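Long-range contact in probable DNA endonuclease SmrA (Escherichia coli, PDB 3QD7), which binds DNA and cuts it as an endonuclease, the present chain being a fragment that carries its Smr domain: residues L6-T11 / M63-I68. Numbering follows the deposited sequence.
Sequences LDNFLT and MVFSFI
Phe65 reaches out from helix 57-73 and lays one face of its ring against Asn8. Its CG stands anti to the backbone N (chi1 179°), on the side of the helix that faces residues 7-10. A flat aromatic ring suits this place because it offers a broad face to Asn8 and an edge to Phe9 at once. The CA of Asn8 sits over the ring centre, 3.6 Å from the centroid, a CH-pi contact. The side-chain amide continues over the same face with its plane tilted only 20° from the ring, and ND2 comes close to Phe65 CB. Asparagine suits its own position because its flat amide can stack while its oxygen and nitrogen still take partners: OD1 accepts from Leu10 N (3.1 Å) in an Asx turn, and ND2 donates to Gln5 OE1 and to the backbone O of Arg61. The edge of Phe65 is turned to the face of Phe9 in a T-shaped pair, with CE2 above that face toward the rim, 3.8 Å from Phe9 CE1. The contact joins the loop ahead of strand 25-27 to helix 57-73 of the alpha/beta/alpha Smr domain. An alanine in place of Phe65 would probably leave the Asn8 amide without its stacking surface and Phe9 without its edge-on partner here. Leu10 points towards the helix, and its branched aliphatic end packs on carbon: CD1 lies 3.9 Å from Phe65 CB and 4.1 Å from Val64 CG1, with Trp103 of helix 92-105 touching both Leu10 and Val64.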
ATOM      1  N   LEU A   6     -10.705   0.292  17.004  1.00 29.97           N
ATOM      2  CA  LEU A   6     -12.035  -0.315  16.869  1.00 32.02           C
ATOM      3  C   LEU A   6     -12.696  -0.019  15.516  1.00 29.23           C
ATOM      4  O   LEU A   6     -13.591  -0.754  15.099  1.00 31.94           O
ATOM      5  CB  LEU A   6     -12.956  -0.038  18.065  1.00 37.15           C
ATOM      6  CG  LEU A   6     -13.150   1.335  18.688  1.00 36.57           C
ATOM      7  CD1 LEU A   6     -14.183   2.148  17.960  1.00 39.92           C
ATOM      8  CD2 LEU A   6     -13.580   1.117  20.126  1.00 30.76           C
ATOM      9  N   ASP A   7     -12.222   1.022  14.822  1.00 27.83           N
ATOM     10  CA  ASP A   7     -12.685   1.388  13.456  1.00 31.10           C
ATOM     11  C   ASP A   7     -11.898   0.738  12.304  1.00 30.85           C
ATOM     12  O   ASP A   7     -12.240   0.930  11.133  1.00 28.21           O
ATOM     13  CB  ASP A   7     -12.624   2.901  13.264  1.00 32.02           C
ATOM     14  CG  ASP A   7     -13.530   3.644  14.220  1.00 36.50           C
ATOM     15  OD1 ASP A   7     -14.709   3.258  14.364  1.00 38.37           O
ATOM     16  OD2 ASP A   7     -13.057   4.618  14.819  1.00 37.39           O
ATOM     17  N   ASN A   8     -10.852  -0.012  12.648  1.00 26.06           N
ATOM     18  CA  ASN A   8      -9.970  -0.659  11.680  1.00 24.16           C
ATOM     19  C   ASN A   8     -10.668  -1.784  10.946  1.00 21.34           C
ATOM     20  O   ASN A   8     -10.733  -2.914  11.422  1.00 22.48           O
ATOM     21  CB  ASN A   8      -8.674  -1.167  12.350  1.00 23.71           C
ATOM     22  CG  ASN A   8      -7.571  -1.486  11.330  1.00 26.91           C
ATOM     23  OD1 ASN A   8      -7.859  -1.908  10.209  1.00 22.93           O
ATOM     24  ND2 ASN A   8      -6.307  -1.280  11.720  1.00 20.02           N
ATOM     25  N   PHE A   9     -11.159  -1.460   9.756  1.00 21.74           N
ATOM     26  CA  PHE A   9     -11.917  -2.399   8.929  1.00 24.28           C
ATOM     27  C   PHE A   9     -11.063  -3.323   8.065  1.00 23.84           C
ATOM     28  O   PHE A   9     -11.597  -4.183   7.356  1.00 30.42           O
ATOM     29  CB  PHE A   9     -12.927  -1.638   8.043  1.00 23.98           C
ATOM     30  CG  PHE A   9     -12.333  -0.472   7.292  1.00 22.99           C
ATOM     31  CD1 PHE A   9     -12.676   0.828   7.652  1.00 19.84           C
ATOM     32  CD2 PHE A   9     -11.443  -0.678   6.208  1.00 23.59           C
ATOM     33  CE1 PHE A   9     -12.134   1.927   6.964  1.00 23.36           C
ATOM     34  CE2 PHE A   9     -10.899   0.411   5.504  1.00 21.67           C
ATOM     35  CZ  PHE A   9     -11.238   1.725   5.899  1.00 21.91           C
ATOM     36  N   LEU A  10      -9.749  -3.157   8.106  1.00 22.16           N
ATOM     37  CA  LEU A  10      -8.845  -4.042   7.349  1.00 23.74           C
ATOM     38  C   LEU A  10      -8.999  -5.515   7.783  1.00 24.59           C
ATOM     39  O   LEU A  10      -9.008  -5.827   8.981  1.00 23.90           O
ATOM     40  CB  LEU A  10      -7.393  -3.565   7.490  1.00 16.21           C
ATOM     41  CG  LEU A  10      -7.149  -2.102   7.059  1.00 19.25           C
ATOM     42  CD1 LEU A  10      -5.696  -1.789   6.976  1.00 17.22           C
ATOM     43  CD2 LEU A  10      -7.790  -1.808   5.699  1.00 19.18           C
ATOM     44  N   THR A  11      -9.111  -6.416   6.809  1.00 24.77           N
ATOM     45  CA  THR A  11      -9.481  -7.802   7.103  1.00 31.50           C
ATOM     46  C   THR A  11      -8.281  -8.730   6.961  1.00 32.88           C
ATOM     47  O   THR A  11      -7.354  -8.459   6.190  1.00 29.86           O
ATOM     48  CB  THR A  11     -10.653  -8.327   6.189  1.00 33.52           C
ATOM     49  OG1 THR A  11     -10.227  -8.355   4.825  1.00 31.56           O
ATOM     50  CG2 THR A  11     -11.941  -7.470   6.335  1.00 30.53           C
ATOM     51  N   MET A  63      -0.681   0.044  11.464  1.00 21.21           N
ATOM     52  CA  MET A  63       0.093   1.129  10.842  1.00 23.52           C
ATOM     53  C   MET A  63      -0.487   1.585   9.491  1.00 20.74           C
ATOM     54  O   MET A  63      -0.606   2.766   9.220  1.00 20.50           O
ATOM     55  CB  MET A  63       1.556   0.684  10.655  1.00 23.30           C
ATOM     56  CG  MET A  63       2.308   0.464  11.967  1.00 24.02           C
ATOM     57  SD  MET A  63       3.859  -0.433  11.730  1.00 30.45           S
ATOM     58  CE  MET A  63       4.926   0.910  11.219  1.00 20.51           C
ATOM     59  N   VAL A  64      -0.859   0.636   8.648  1.00 19.23           N
ATOM     60  CA  VAL A  64      -1.410   0.967   7.326  1.00 22.82           C
ATOM     61  C   VAL A  64      -2.723   1.751   7.493  1.00 20.74           C
ATOM     62  O   VAL A  64      -2.948   2.774   6.849  1.00 18.05           O
ATOM     63  CB  VAL A  64      -1.602  -0.352   6.465  1.00 22.81           C
ATOM     64  CG1 VAL A  64      -2.441  -0.108   5.205  1.00 21.67           C
ATOM     65  CG2 VAL A  64      -0.226  -0.973   6.124  1.00 14.87           C
ATOM     66  N   PHE A  65      -3.579   1.254   8.372  1.00 24.06           N
ATOM     67  CA  PHE A  65      -4.847   1.896   8.633  1.00 22.14           C
ATOM     68  C   PHE A  65      -4.619   3.307   9.136  1.00 25.02           C
ATOM     69  O   PHE A  65      -5.152   4.268   8.580  1.00 22.92           O
ATOM     70  CB  PHE A  65      -5.642   1.085   9.644  1.00 24.45           C
ATOM     71  CG  PHE A  65      -6.959   1.685   9.993  1.00 24.18           C
ATOM     72  CD1 PHE A  65      -7.169   2.240  11.256  1.00 23.04           C
ATOM     73  CD2 PHE A  65      -8.002   1.678   9.072  1.00 22.06           C
ATOM     74  CE1 PHE A  65      -8.409   2.782  11.601  1.00 24.81           C
ATOM     75  CE2 PHE A  65      -9.254   2.220   9.414  1.00 25.25           C
ATOM     76  CZ  PHE A  65      -9.443   2.778  10.674  1.00 24.09           C
ATOM     77  N   SER A  66      -3.800   3.432  10.173  1.00 23.92           N
ATOM     78  CA  SER A  66      -3.504   4.731  10.756  1.00 25.73           C
ATOM     79  C   SER A  66      -2.802   5.676   9.757  1.00 24.34           C
ATOM     80  O   SER A  66      -3.108   6.868   9.682  1.00 25.82           O
ATOM     81  CB  SER A  66      -2.643   4.510  12.007  1.00 28.28           C
ATOM     82  OG  SER A  66      -2.429   5.736  12.668  1.00 43.83           O
ATOM     83  N   PHE A  67      -1.855   5.134   8.987  1.00 18.84           N
ATOM     84  CA  PHE A  67      -1.095   5.930   8.010  1.00 19.28           C
ATOM     85  C   PHE A  67      -2.007   6.441   6.895  1.00 19.65           C
ATOM     86  O   PHE A  67      -1.965   7.612   6.524  1.00 18.54           O
ATOM     87  CB  PHE A  67       0.052   5.087   7.423  1.00 18.95           C
ATOM     88  CG  PHE A  67       0.807   5.768   6.305  1.00 19.47           C
ATOM     89  CD1 PHE A  67       1.724   6.801   6.579  1.00 19.20           C
ATOM     90  CD2 PHE A  67       0.622   5.354   4.973  1.00 16.20           C
ATOM     91  CE1 PHE A  67       2.449   7.421   5.535  1.00 21.02           C
ATOM     92  CE2 PHE A  67       1.347   5.965   3.932  1.00 19.56           C
ATOM     93  CZ  PHE A  67       2.258   7.003   4.214  1.00 16.65           C
ATOM     94  N   ILE A  68      -2.835   5.565   6.347  1.00 18.27           N
ATOM     95  CA  ILE A  68      -3.733   6.016   5.284  1.00 17.57           C
ATOM     96  C   ILE A  68      -4.753   7.063   5.783  1.00 20.00           C
ATOM     97  O   ILE A  68      -4.988   8.085   5.113  1.00 19.26           O
ATOM     98  CB  ILE A  68      -4.444   4.825   4.587  1.00 19.34           C
ATOM     99  CG1 ILE A  68      -3.400   3.905   3.941  1.00 18.42           C
ATOM    100  CG2 ILE A  68      -5.475   5.362   3.521  1.00 18.81           C
ATOM    101  CD1 ILE A  68      -2.663   4.530   2.764  1.00 12.56           C
TER